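Local coordinates for chromosome partition protein Smc (Pyrococcus furiosus, PDB 3KTA) that probably condenses and partitions chromosomes, hydrolysing ATP in an ABC-type head domain of which this chain is the C-terminal lobe, at residues E51-P54 with D58-R61; R11-I16 with L35-P40; E94-L99 with D127-N132; A80-K85 with K112-E117; N7-T12 with E41-G46. One frame throughout, in Å; residues are numbered along the deposited sequence.

In the fold
From the N terminus, helix 4-27 supplies the first side of contacts 5 and 2, which share R11 and T12. The chain turns back as strand 32-37 to close contact 2, and the loop 41-46 leading on to strand 48-53 closes contact 5; L37 of contact 2 also packs on F9, M10 and P43. Contact 1 closes a short turn at the end of strand 48-53, touching contact 2 through E51 and I36. Contacts 4 and 3 follow and cross, their segments alternating along helix 67-84, the loop after strand 89-93, helix 101-114 and helix 127-130. F84 and A80 tie contact 4 back to contact 2, and N132 O meets K112 NZ between contacts 3 and 4.

Contact 1 (E51-P54 with D58-R61); sequences EAKP and DVKR
E51 and V59 meet at about a right angle, the stem of the glutamate laid across the two methyls of the valine: E51 CG is 3.5 Å from V59 CG2, and CG1 is little farther. With CG anti to the E51 nitrogen (chi1 170°) and the rest of the chain extended, the carboxylate comes alongside V59 CG2, and its OE1 is salt-bridged to R34 on strand 32-37. K53, two residues on and on the same face of the strand, runs extended past the D58 carbonyl and brings CE to 3.9 Å from V59 CG2, the methyl that E51 CG also touches. P54 crosses K60 at about a right angle, its CD 3.7 Å from K60 CB, while the lysine's amine goes on to a salt bridge with E69. An alanine in place of E51 would probably leave R34 without its carboxylate mate and take away the stem that lies against the methyls of V59. Beneath the side chains, K60 N donates to A52 O at 2.9 Å in a nearly straight bond (166°), the donor lying almost along the C=O axis. V59 CA adds a CA-H...O contact to the same oxygen at 3.3 Å. The return pairing of A52 N with K60 O runs through a water, which accepts from A52 N and donates to K60 O. The turn after strand 48-53, in the antiparallel sheet of the ABC-type head's C-terminal lobe, is thus held by one direct backbone bond and one water bridge, with aliphatic stems as packing and the charged ends of E51 and K60 committed to R34 and E69.

Contact 2 (R11-I16 with L35-P40); sequences RTFEAI and LILENP
F13 on helix 4-27 lies against L37 and L35 of strand 32-37, a helix packed on the antiparallel strands 32-37 and 48-53 of this ABC-type ATPase lobe. Helix and strand run nearly antiparallel, their axes 153° apart in direction and 9.7 Å at closest approach. The first interaction is CH-pi: L37 CG stands over the middle of one face of the F13 ring, 3.8 Å from its centroid and only 13° off the normal, with CD1 and CD2 spread over opposite sides of the same face. A chi1 of 174° carries the F13 ring to L37. The second kind is plain aliphatic packing. L35 runs alongside F13, the two chains pointing opposite ways, with L35 CB to F13 CE1 4.0 Å, and its CD1 tip reaches I16 CG2 at 4.1 Å, three residues after F13 on the helix. All four residues are buried. I16 also packs on A80 and F84 of helix 67-84 and on I163 of the partner chain, while L35 touches F20 and I50, so the contact belongs to a wider apolar layer. The third kind involves polar atoms at the rim of the F13 ring: E14 OE2 lies at its edge, in the ring plane, and the backbone oxygen of L35 sits at the edge near that plane, 3.8 Å from F13 CZ.

Contact 3 (E94-L99 with D127-N132); sequences EIDAHL and DVMMAN
The flat carboxylate of D96 has the selenomethionine M129 folded about it: the terminal CE stands above its plane, 3.9 Å from D96 CG, while M129 CB comes up to the oxygen OD2 at 3.4 Å. The other flat group, the imidazole of H98, carries A97 CB over the centre of one face, 3.8 Å above the plane, and stays within its own segment. D96 belongs to the D-loop that follows the Walker B strand 89-93 of an ABC-type ATPase, here built as two overlapping beta turns, type I from E94 to A97 and type II from D96 to L99. M129 lies on the short helix 127-130, which the contact joins to the D-loop. At the head of the loop, E94 lines the pocket of bound bis(adenosine)-5'-pentaphosphate and packs on Q145 of the partner chain; the D96 side chain is about 10 Å from that ligand. D96 OD2 is hydrogen-bonded to T124 OG1 just past strand 119-123, which helps to hold the carboxylate while the methyl covers it. M129 bends at chi2 (66°) and chi3 (89°), and this fold turns CE back toward the D-loop, between D96 and I95. I95 crosses it at about a right angle, and L75 of helix 67-84 packs on I95 in turn. The apolar end of the contact is I95 CD1 against M129 CE, 4.0 Å apart.

Contact 4 (A80-K85 with K112-E117); sequences AIQKFK and KESSKE
Q82 and S114 form the tight part of this contact, a buried glutamine amide on helix 67-84 pushed against a serine near the end of helix 101-114. A bend at chi2 (-86°) in the Q82 chain lays the amide group over the S114 side chain: Q82 OE1 is 3.5 Å from S114 CB and 3.4 Å from S114 OG. The amide nitrogen faces the other way along the serine, and Q82 NE2 comes within 3.4 Å of S114 O. The firmer polar partners lie just beyond the two segments. Q82 NE2 is hydrogen-bonded to S118 OG, just before strand 119-123, and S114 OG gives its proton to L110 O one turn back in its own helix. On the looser side, E117 brings only CB near the amide, 4.1 Å from Q82 NE2, and its carboxylate turns away from helix 67-84. E113 and K116 are exposed there and pair with each other in a salt bridge, K116 NZ to E113 OE1 3.1 Å, on the syn side of the oxygen but 29° out of the carboxylate plane. The contact joins two helices of the ABC-type ATPase lobe at their C-terminal ends. Its chemistry is polar but indirect: the amide nitrogen of the buried glutamine is held by S118 and the buried serine hydroxyl by L110 of its own helix, so both polar groups have partners outside the two segments.

Contact 5 (N7-T12 with E41-G46); sequences NVFMRT and EDPFSG
F9 and F44 meet obliquely: F44 brings CZ to 3.4 Å from F9 CB, at the root of that side chain, and the ring centroids are 5.0 Å apart with planes at 57°. The pair joins helix 4-27 to the loop linking the antiparallel strands 32-37 and 48-53, in the C-terminal lobe of an ABC-type head. P43, the other first-shell residue, sets CB 3.7 Å from F9 CE2 and CG 3.9 Å from the selenium of M10, whose bent chain also places SE at the edge of the F9 ring, in its plane. With chi1 at 180° the F9 ring is carried out to P43 and F44. Replacing F9 by an alanine would probably open a gap beside P43 and leave F44 less restrained. Farther out, L37 packs on F9, M10 and P43 together, and I169 of the partner chain packs on F44. The loop is shaped by a 3-10 segment, 43-45, with S45 N bonded to D42 O at 2.8 Å and G46 N to P43 O. D42 OD1 lies at the edge of the F44 ring, in its plane.

Contact 1 (E51-P54 with D58-R61)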
# COMPACT_ATOMS: atom_id res chain seq x y z
N GLU B 51 19.94 9.40 7.55
CA GLU B 51 21.36 9.16 7.32
C GLU B 51 21.65 7.67 7.41
O GLU B 51 21.48 7.05 8.46
CB GLU B 51 22.20 9.94 8.34
CG GLU B 51 23.67 9.56 8.34
CD GLU B 51 24.40 10.11 9.55
OE1 GLU B 51 24.71 9.32 10.47
OE2 GLU B 51 24.64 11.33 9.57
N ALA B 52 22.12 7.09 6.30
CA ALA B 52 22.32 5.65 6.26
C ALA B 52 23.76 5.24 5.95
O ALA B 52 24.45 5.88 5.16
CB ALA B 52 21.35 5.02 5.27
N LYS B 53 24.18 4.16 6.58
CA LYS B 53 25.47 3.53 6.33
C LYS B 53 25.17 2.10 5.95
O LYS B 53 25.14 1.23 6.81
CB LYS B 53 26.32 3.53 7.61
CG LYS B 53 26.58 4.90 8.21
CD LYS B 53 27.30 4.79 9.55
CE LYS B 53 27.58 6.16 10.14
NZ LYS B 53 28.32 6.07 11.42
N PRO B 54 24.91 1.85 4.65
CA PRO B 54 24.53 0.52 4.15
C PRO B 54 25.51 -0.58 4.56
O PRO B 54 25.08 -1.71 4.81
CB PRO B 54 24.53 0.71 2.64
CG PRO B 54 24.23 2.16 2.44
CD PRO B 54 24.89 2.87 3.59
N ASP B 58 30.73 4.59 7.23
CA ASP B 58 30.64 5.48 6.07
C ASP B 58 29.21 5.67 5.60
O ASP B 58 28.55 4.73 5.14
CB ASP B 58 31.52 5.01 4.91
CG ASP B 58 32.99 5.06 5.24
OD1 ASP B 58 33.38 5.89 6.10
OD2 ASP B 58 33.77 4.28 4.65
N VAL B 59 28.72 6.90 5.74
CA VAL B 59 27.41 7.27 5.27
C VAL B 59 27.40 7.27 3.74
O VAL B 59 28.39 7.65 3.11
CB VAL B 59 27.03 8.68 5.76
CG1 VAL B 59 25.73 9.14 5.12
CG2 VAL B 59 26.94 8.69 7.29
N LYS B 60 26.29 6.82 3.17
CA LYS B 60 26.08 6.91 1.73
C LYS B 60 24.92 7.87 1.49
O LYS B 60 23.79 7.59 1.88
CB LYS B 60 25.75 5.54 1.16
CG LYS B 60 25.75 5.48 -0.37
CD LYS B 60 25.71 4.03 -0.84
CE LYS B 60 25.95 3.92 -2.34
NZ LYS B 60 26.02 2.49 -2.78
N ARG B 61 25.20 9.01 0.86
CA ARG B 61 24.13 9.96 0.56
C ARG B 61 23.04 9.30 -0.29
O ARG B 61 23.32 8.41 -1.10
CB ARG B 61 24.68 11.21 -0.13
CG ARG B 61 25.67 12.00 0.71
CD ARG B 61 25.74 13.46 0.26
O HOH W 1 22.28 8.55 3.98

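Contact 2 (R11-I16 with L35-P40)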
# COMPACT_ATOMS: atom_id res chain seq x y z
N ARG B 11 8.03 12.03 21.93
CA ARG B 11 7.77 10.64 22.30
C ARG B 11 7.56 9.81 21.04
O ARG B 11 8.08 8.69 20.90
CB ARG B 11 6.55 10.53 23.23
CG ARG B 11 6.31 9.14 23.79
CD ARG B 11 5.10 9.12 24.74
NE ARG B 11 3.87 9.57 24.10
N THR B 12 6.82 10.37 20.09
CA THR B 12 6.56 9.68 18.84
C THR B 12 7.84 9.58 18.03
O THR B 12 8.16 8.51 17.52
CB THR B 12 5.46 10.40 18.03
OG1 THR B 12 4.23 10.34 18.77
CG2 THR B 12 5.29 9.72 16.69
N PHE B 13 8.56 10.69 17.91
CA PHE B 13 9.81 10.67 17.16
C PHE B 13 10.83 9.65 17.71
O PHE B 13 11.44 8.90 16.94
CB PHE B 13 10.47 12.05 17.06
CG PHE B 13 11.82 12.00 16.42
CD1 PHE B 13 11.95 11.88 15.04
CD2 PHE B 13 12.97 12.00 17.21
CE1 PHE B 13 13.20 11.78 14.46
CE2 PHE B 13 14.22 11.91 16.64
CZ PHE B 13 14.34 11.81 15.26
N GLU B 14 11.03 9.63 19.03
CA GLU B 14 12.06 8.73 19.56
C GLU B 14 11.66 7.28 19.34
O GLU B 14 12.52 6.44 19.12
CB GLU B 14 12.34 8.98 21.05
CG GLU B 14 12.99 10.34 21.34
CD GLU B 14 14.34 10.53 20.64
OE1 GLU B 14 14.97 9.53 20.23
OE2 GLU B 14 14.77 11.70 20.50
N ALA B 15 10.37 6.99 19.41
CA ALA B 15 9.88 5.62 19.18
C ALA B 15 10.14 5.20 17.74
O ALA B 15 10.74 4.15 17.48
CB ALA B 15 8.41 5.52 19.52
N ILE B 16 9.72 6.04 16.80
CA ILE B 16 9.94 5.75 15.38
C ILE B 16 11.43 5.74 14.99
O ILE B 16 11.86 4.90 14.19
CB ILE B 16 9.10 6.70 14.50
CG1 ILE B 16 7.62 6.40 14.75
CG2 ILE B 16 9.43 6.50 13.03
CD1 ILE B 16 6.65 7.40 14.13
N LEU B 35 17.44 8.38 11.92
CA LEU B 35 16.62 9.55 11.65
C LEU B 35 17.19 10.72 12.44
O LEU B 35 17.58 10.57 13.60
CB LEU B 35 15.17 9.32 12.07
CG LEU B 35 14.42 8.14 11.45
CD1 LEU B 35 12.96 8.20 11.83
CD2 LEU B 35 14.57 8.13 9.93
N ILE B 36 17.24 11.89 11.81
CA ILE B 36 17.82 13.07 12.45
C ILE B 36 16.89 14.26 12.29
O ILE B 36 16.49 14.57 11.18
CB ILE B 36 19.16 13.41 11.78
CG1 ILE B 36 20.08 12.19 11.80
CG2 ILE B 36 19.81 14.61 12.47
CD1 ILE B 36 21.32 12.37 10.96
N LEU B 37 16.53 14.91 13.39
CA LEU B 37 15.77 16.16 13.30
C LEU B 37 16.73 17.28 12.91
O LEU B 37 17.78 17.44 13.53
CB LEU B 37 15.09 16.48 14.63
CG LEU B 37 13.93 15.55 15.02
CD1 LEU B 37 13.47 15.77 16.44
CD2 LEU B 37 12.77 15.71 14.04
N GLU B 38 16.38 18.03 11.87
CA GLU B 38 17.24 19.12 11.40
C GLU B 38 17.42 20.16 12.49
O GLU B 38 18.46 20.82 12.58
CB GLU B 38 16.65 19.77 10.15
CG GLU B 38 16.75 18.92 8.91
CD GLU B 38 16.30 19.66 7.67
OE1 GLU B 38 15.60 20.69 7.82
OE2 GLU B 38 16.65 19.23 6.55
N ASN B 39 16.38 20.30 13.31
CA ASN B 39 16.39 21.25 14.41
C ASN B 39 15.85 20.60 15.69
O ASN B 39 14.67 20.70 15.99
CB ASN B 39 15.57 22.49 14.05
CG ASN B 39 15.84 23.66 14.96
OD1 ASN B 39 15.88 23.51 16.18
ND2 ASN B 39 16.01 24.83 14.38
N PRO B 40 16.73 19.91 16.43
CA PRO B 40 16.33 19.21 17.66
C PRO B 40 15.71 20.10 18.75
O PRO B 40 14.85 19.63 19.49
CB PRO B 40 17.65 18.60 18.15
CG PRO B 40 18.51 18.52 16.97
CD PRO B 40 18.13 19.67 16.08

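Contact 3 (E94-L99 with D127-N132)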
# COMPACT_ATOMS: atom_id res chain seq x y z
N GLU B 94 4.54 -4.30 -6.09
CA GLU B 94 5.88 -4.61 -6.61
C GLU B 94 6.98 -3.76 -5.96
O GLU B 94 7.85 -3.19 -6.63
CB GLU B 94 5.90 -4.59 -8.14
CG GLU B 94 4.95 -5.60 -8.74
CD GLU B 94 5.12 -5.78 -10.23
OE1 GLU B 94 4.09 -5.82 -10.93
OE2 GLU B 94 6.28 -5.92 -10.70
N ILE B 95 6.97 -3.74 -4.63
CA ILE B 95 7.92 -2.96 -3.84
C ILE B 95 9.27 -3.66 -3.79
O ILE B 95 10.24 -3.09 -3.31
CB ILE B 95 7.44 -2.70 -2.39
CG1 ILE B 95 7.08 -4.03 -1.69
CG2 ILE B 95 6.27 -1.72 -2.39
CD1 ILE B 95 7.38 -4.05 -0.21
N ASP B 96 9.30 -4.91 -4.28
CA ASP B 96 10.51 -5.72 -4.24
C ASP B 96 11.35 -5.59 -5.49
O ASP B 96 12.39 -6.25 -5.63
CB ASP B 96 10.19 -7.20 -3.93
CG ASP B 96 8.88 -7.68 -4.56
OD1 ASP B 96 8.33 -7.02 -5.45
OD2 ASP B 96 8.42 -8.77 -4.17
N ALA B 97 10.94 -4.73 -6.41
CA ALA B 97 11.76 -4.46 -7.59
C ALA B 97 13.17 -4.01 -7.19
O ALA B 97 13.35 -3.26 -6.22
CB ALA B 97 11.10 -3.42 -8.49
N HIS B 98 14.17 -4.48 -7.91
CA HIS B 98 15.55 -4.03 -7.70
C HIS B 98 16.20 -4.60 -6.43
O HIS B 98 17.31 -4.22 -6.08
CB HIS B 98 15.63 -2.50 -7.69
CG HIS B 98 14.81 -1.86 -8.77
ND1 HIS B 98 14.01 -0.76 -8.55
CD2 HIS B 98 14.65 -2.19 -10.07
CE1 HIS B 98 13.40 -0.43 -9.67
NE2 HIS B 98 13.77 -1.28 -10.61
N LEU B 99 15.52 -5.53 -5.77
CA LEU B 99 16.10 -6.18 -4.60
C LEU B 99 16.40 -7.64 -4.90
O LEU B 99 15.62 -8.31 -5.57
CB LEU B 99 15.15 -6.12 -3.39
CG LEU B 99 14.86 -4.75 -2.79
CD1 LEU B 99 13.72 -4.86 -1.78
CD2 LEU B 99 16.10 -4.19 -2.14
N ASP B 127 8.80 -15.21 -5.90
CA ASP B 127 8.53 -16.36 -5.05
C ASP B 127 8.91 -16.16 -3.58
O ASP B 127 8.15 -16.56 -2.70
CB ASP B 127 9.17 -17.64 -5.63
CG ASP B 127 10.65 -17.48 -5.98
OD1 ASP B 127 11.34 -16.58 -5.46
OD2 ASP B 127 11.13 -18.29 -6.80
N VAL B 128 10.07 -15.56 -3.31
CA VAL B 128 10.52 -15.41 -1.93
C VAL B 128 9.69 -14.37 -1.17
O VAL B 128 9.73 -14.35 0.05
CB VAL B 128 12.03 -15.07 -1.84
CG1 VAL B 128 12.84 -16.22 -2.39
CG2 VAL B 128 12.35 -13.83 -2.62
N MSE B 129 8.96 -13.53 -1.90
CA MSE B 129 8.01 -12.62 -1.27
C MSE B 129 6.70 -13.33 -0.92
O MSE B 129 6.15 -13.07 0.17
CB MSE B 129 7.70 -11.41 -2.16
CG MSE B 129 6.60 -10.48 -1.59
SE MSE B 129 7.11 -9.56 0.06
CE MSE B 129 7.90 -8.00 -0.77
N MSE B 130 6.23 -14.18 -1.84
CA MSE B 130 4.92 -14.86 -1.86
C MSE B 130 4.80 -16.03 -0.87
O MSE B 130 3.71 -16.32 -0.37
CB MSE B 130 4.58 -15.37 -3.33
CG MSE B 130 4.69 -16.98 -3.72
SE MSE B 130 3.56 -17.20 -5.28
CE MSE B 130 1.94 -16.44 -4.51
N ALA B 131 5.91 -16.69 -0.61
CA ALA B 131 5.89 -18.07 -0.12
C ALA B 131 5.12 -18.30 1.17
O ALA B 131 4.47 -19.35 1.33
CB ALA B 131 7.32 -18.59 0.02
N ASN B 132 5.21 -17.35 2.09
CA ASN B 132 4.55 -17.46 3.38
C ASN B 132 3.32 -16.58 3.55
O ASN B 132 2.91 -16.31 4.67
CB ASN B 132 5.54 -17.17 4.51
CG ASN B 132 6.64 -18.20 4.59
OD1 ASN B 132 6.39 -19.40 4.49
ND2 ASN B 132 7.87 -17.73 4.77

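Contact 4 (A80-K85 with K112-E117)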
# COMPACT_ATOMS: atom_id res chain seq x y z
N ALA B 80 8.98 1.32 10.45
CA ALA B 80 9.25 1.99 11.72
C ALA B 80 7.98 2.68 12.22
O ALA B 80 7.66 2.64 13.41
CB ALA B 80 10.40 3.03 11.55
N ILE B 81 7.26 3.30 11.30
CA ILE B 81 5.98 3.89 11.62
C ILE B 81 4.97 2.79 11.99
O ILE B 81 4.25 2.90 12.97
CB ILE B 81 5.45 4.72 10.44
CG1 ILE B 81 6.43 5.85 10.14
CG2 ILE B 81 4.08 5.30 10.77
CD1 ILE B 81 6.09 6.64 8.86
N GLN B 82 4.92 1.74 11.18
CA GLN B 82 3.93 0.69 11.39
C GLN B 82 4.06 0.09 12.78
O GLN B 82 3.07 -0.23 13.43
CB GLN B 82 4.07 -0.40 10.32
CG GLN B 82 2.92 -1.42 10.30
CD GLN B 82 3.13 -2.56 11.26
OE1 GLN B 82 4.25 -2.82 11.73
NE2 GLN B 82 2.04 -3.27 11.56
N LYS B 83 5.30 -0.11 13.22
CA LYS B 83 5.54 -0.72 14.53
C LYS B 83 4.99 0.16 15.65
O LYS B 83 4.42 -0.34 16.63
CB LYS B 83 7.04 -1.01 14.73
CG LYS B 83 7.38 -1.57 16.13
CD LYS B 83 8.81 -2.11 16.18
CE LYS B 83 9.20 -2.55 17.60
NZ LYS B 83 9.14 -1.40 18.56
N PHE B 84 5.14 1.48 15.49
CA PHE B 84 4.67 2.42 16.49
C PHE B 84 3.15 2.58 16.47
O PHE B 84 2.51 2.64 17.52
CB PHE B 84 5.31 3.79 16.28
CG PHE B 84 4.75 4.85 17.18
CD1 PHE B 84 5.09 4.88 18.53
CD2 PHE B 84 3.87 5.79 16.69
CE1 PHE B 84 4.56 5.85 19.37
CE2 PHE B 84 3.34 6.77 17.52
CZ PHE B 84 3.69 6.79 18.86
N LYS B 85 2.59 2.67 15.27
CA LYS B 85 1.16 2.84 15.10
C LYS B 85 0.67 2.03 13.90
O LYS B 85 0.67 2.52 12.78
CB LYS B 85 0.83 4.32 14.90
CG LYS B 85 -0.65 4.60 14.76
CD LYS B 85 -0.95 6.08 14.55
N LYS B 112 5.46 -10.57 7.41
CA LYS B 112 4.82 -11.64 8.16
C LYS B 112 4.66 -11.27 9.65
O LYS B 112 3.58 -11.41 10.22
CB LYS B 112 5.62 -12.94 8.03
CG LYS B 112 4.92 -14.16 8.62
CD LYS B 112 3.80 -14.59 7.71
CE LYS B 112 3.31 -15.98 8.07
NZ LYS B 112 2.08 -16.31 7.33
N GLU B 113 5.73 -10.78 10.26
CA GLU B 113 5.68 -10.37 11.67
C GLU B 113 4.70 -9.21 11.87
O GLU B 113 3.87 -9.22 12.80
CB GLU B 113 7.07 -9.98 12.16
CG GLU B 113 7.09 -9.51 13.62
CD GLU B 113 6.74 -10.60 14.60
OE1 GLU B 113 6.80 -11.79 14.23
OE2 GLU B 113 6.41 -10.27 15.77
N SER B 114 4.77 -8.23 10.97
CA SER B 114 3.92 -7.05 11.09
C SER B 114 2.45 -7.37 10.86
O SER B 114 1.58 -6.63 11.33
CB SER B 114 4.37 -5.96 10.10
OG SER B 114 5.69 -5.56 10.38
N SER B 115 2.18 -8.45 10.13
CA SER B 115 0.80 -8.81 9.80
C SER B 115 0.01 -9.29 11.02
O SER B 115 -1.19 -9.48 10.94
CB SER B 115 0.76 -9.86 8.69
OG SER B 115 1.22 -11.11 9.17
N LYS B 116 0.68 -9.45 12.15
CA LYS B 116 -0.05 -9.69 13.40
C LYS B 116 -0.88 -8.48 13.83
O LYS B 116 -1.86 -8.63 14.55
CB LYS B 116 0.91 -10.09 14.52
CG LYS B 116 1.67 -11.39 14.25
CD LYS B 116 2.76 -11.62 15.30
CE LYS B 116 3.52 -12.91 15.04
NZ LYS B 116 4.60 -13.13 16.04
N GLU B 117 -0.48 -7.29 13.38
CA GLU B 117 -1.09 -6.03 13.83
C GLU B 117 -1.73 -5.20 12.71
O GLU B 117 -2.56 -4.33 12.99
CB GLU B 117 -0.07 -5.14 14.56
CG GLU B 117 0.64 -5.82 15.73
CD GLU B 117 -0.32 -6.23 16.84
OE1 GLU B 117 -1.44 -5.69 16.89
OE2 GLU B 117 0.05 -7.10 17.65

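Contact 5 (N7-T12 with E41-G46)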
# COMPACT_ATOMS: atom_id res chain seq x y z
N ASN B 7 6.09 17.70 23.38
CA ASN B 7 6.24 16.49 24.19
C ASN B 7 5.66 15.26 23.50
O ASN B 7 6.28 14.20 23.49
CB ASN B 7 5.61 16.67 25.57
CG ASN B 7 6.29 17.76 26.38
OD1 ASN B 7 7.51 17.92 26.35
ND2 ASN B 7 5.49 18.51 27.14
N VAL B 8 4.46 15.40 22.95
CA VAL B 8 3.83 14.32 22.20
C VAL B 8 4.68 13.98 20.97
O VAL B 8 4.90 12.81 20.66
CB VAL B 8 2.38 14.65 21.77
CG1 VAL B 8 1.80 13.51 20.93
CG2 VAL B 8 1.51 14.91 23.00
N PHE B 9 5.16 15.00 20.27
CA PHE B 9 6.00 14.78 19.09
C PHE B 9 7.25 14.01 19.44
O PHE B 9 7.58 13.02 18.78
CB PHE B 9 6.38 16.09 18.39
CG PHE B 9 7.24 15.89 17.17
CD1 PHE B 9 6.67 15.69 15.91
CD2 PHE B 9 8.62 15.88 17.28
CE1 PHE B 9 7.47 15.50 14.79
CE2 PHE B 9 9.43 15.69 16.17
CZ PHE B 9 8.86 15.49 14.92
N MSE B 10 7.96 14.45 20.47
CA MSE B 10 9.25 13.83 20.81
C MSE B 10 9.11 12.36 21.23
O MSE B 10 9.97 11.53 20.92
CB MSE B 10 10.00 14.67 21.85
CG MSE B 10 10.59 15.99 21.27
SE MSE B 10 11.67 15.77 19.69
CE MSE B 10 12.76 14.27 20.30
N ARG B 11 8.03 12.03 21.93
CA ARG B 11 7.77 10.64 22.30
C ARG B 11 7.56 9.81 21.04
O ARG B 11 8.08 8.69 20.90
CB ARG B 11 6.55 10.53 23.23
CG ARG B 11 6.31 9.14 23.79
CD ARG B 11 5.10 9.12 24.74
NE ARG B 11 3.87 9.57 24.10
N THR B 12 6.82 10.37 20.09
CA THR B 12 6.56 9.68 18.84
C THR B 12 7.84 9.58 18.03
O THR B 12 8.16 8.51 17.52
CB THR B 12 5.46 10.40 18.03
OG1 THR B 12 4.23 10.34 18.77
CG2 THR B 12 5.29 9.72 16.69
N GLU B 41 16.13 21.36 18.83
CA GLU B 41 15.59 22.29 19.83
C GLU B 41 14.12 22.64 19.55
O GLU B 41 13.27 22.64 20.46
CB GLU B 41 16.44 23.56 19.86
N ASP B 42 13.83 22.96 18.29
CA ASP B 42 12.47 23.19 17.83
C ASP B 42 12.25 22.43 16.54
O ASP B 42 12.49 22.95 15.45
CB ASP B 42 12.20 24.69 17.59
CG ASP B 42 10.83 24.94 17.01
OD1 ASP B 42 9.94 24.08 17.19
OD2 ASP B 42 10.63 25.99 16.37
N PRO B 43 11.82 21.17 16.66
CA PRO B 43 11.72 20.25 15.52
C PRO B 43 10.77 20.83 14.51
O PRO B 43 10.95 20.67 13.30
CB PRO B 43 11.09 18.99 16.13
CG PRO B 43 11.35 19.08 17.60
CD PRO B 43 11.34 20.56 17.91
N PHE B 44 9.77 21.52 15.01
CA PHE B 44 8.74 22.09 14.17
C PHE B 44 9.29 23.21 13.28
O PHE B 44 8.57 23.71 12.40
CB PHE B 44 7.55 22.53 15.04
CG PHE B 44 7.03 21.44 15.95
CD1 PHE B 44 6.05 20.57 15.52
CD2 PHE B 44 7.56 21.25 17.22
CE1 PHE B 44 5.58 19.56 16.34
CE2 PHE B 44 7.10 20.22 18.04
CZ PHE B 44 6.11 19.40 17.61
N SER B 45 10.55 23.58 13.49
CA SER B 45 11.24 24.59 12.66
C SER B 45 12.15 23.99 11.60
O SER B 45 12.86 24.71 10.90
CB SER B 45 12.08 25.53 13.53
OG SER B 45 11.30 26.56 14.10
N GLY B 46 12.13 22.66 11.46
CA GLY B 46 13.05 22.00 10.56
C GLY B 46 12.49 20.69 10.05
O GLY B 46 11.38 20.31 10.41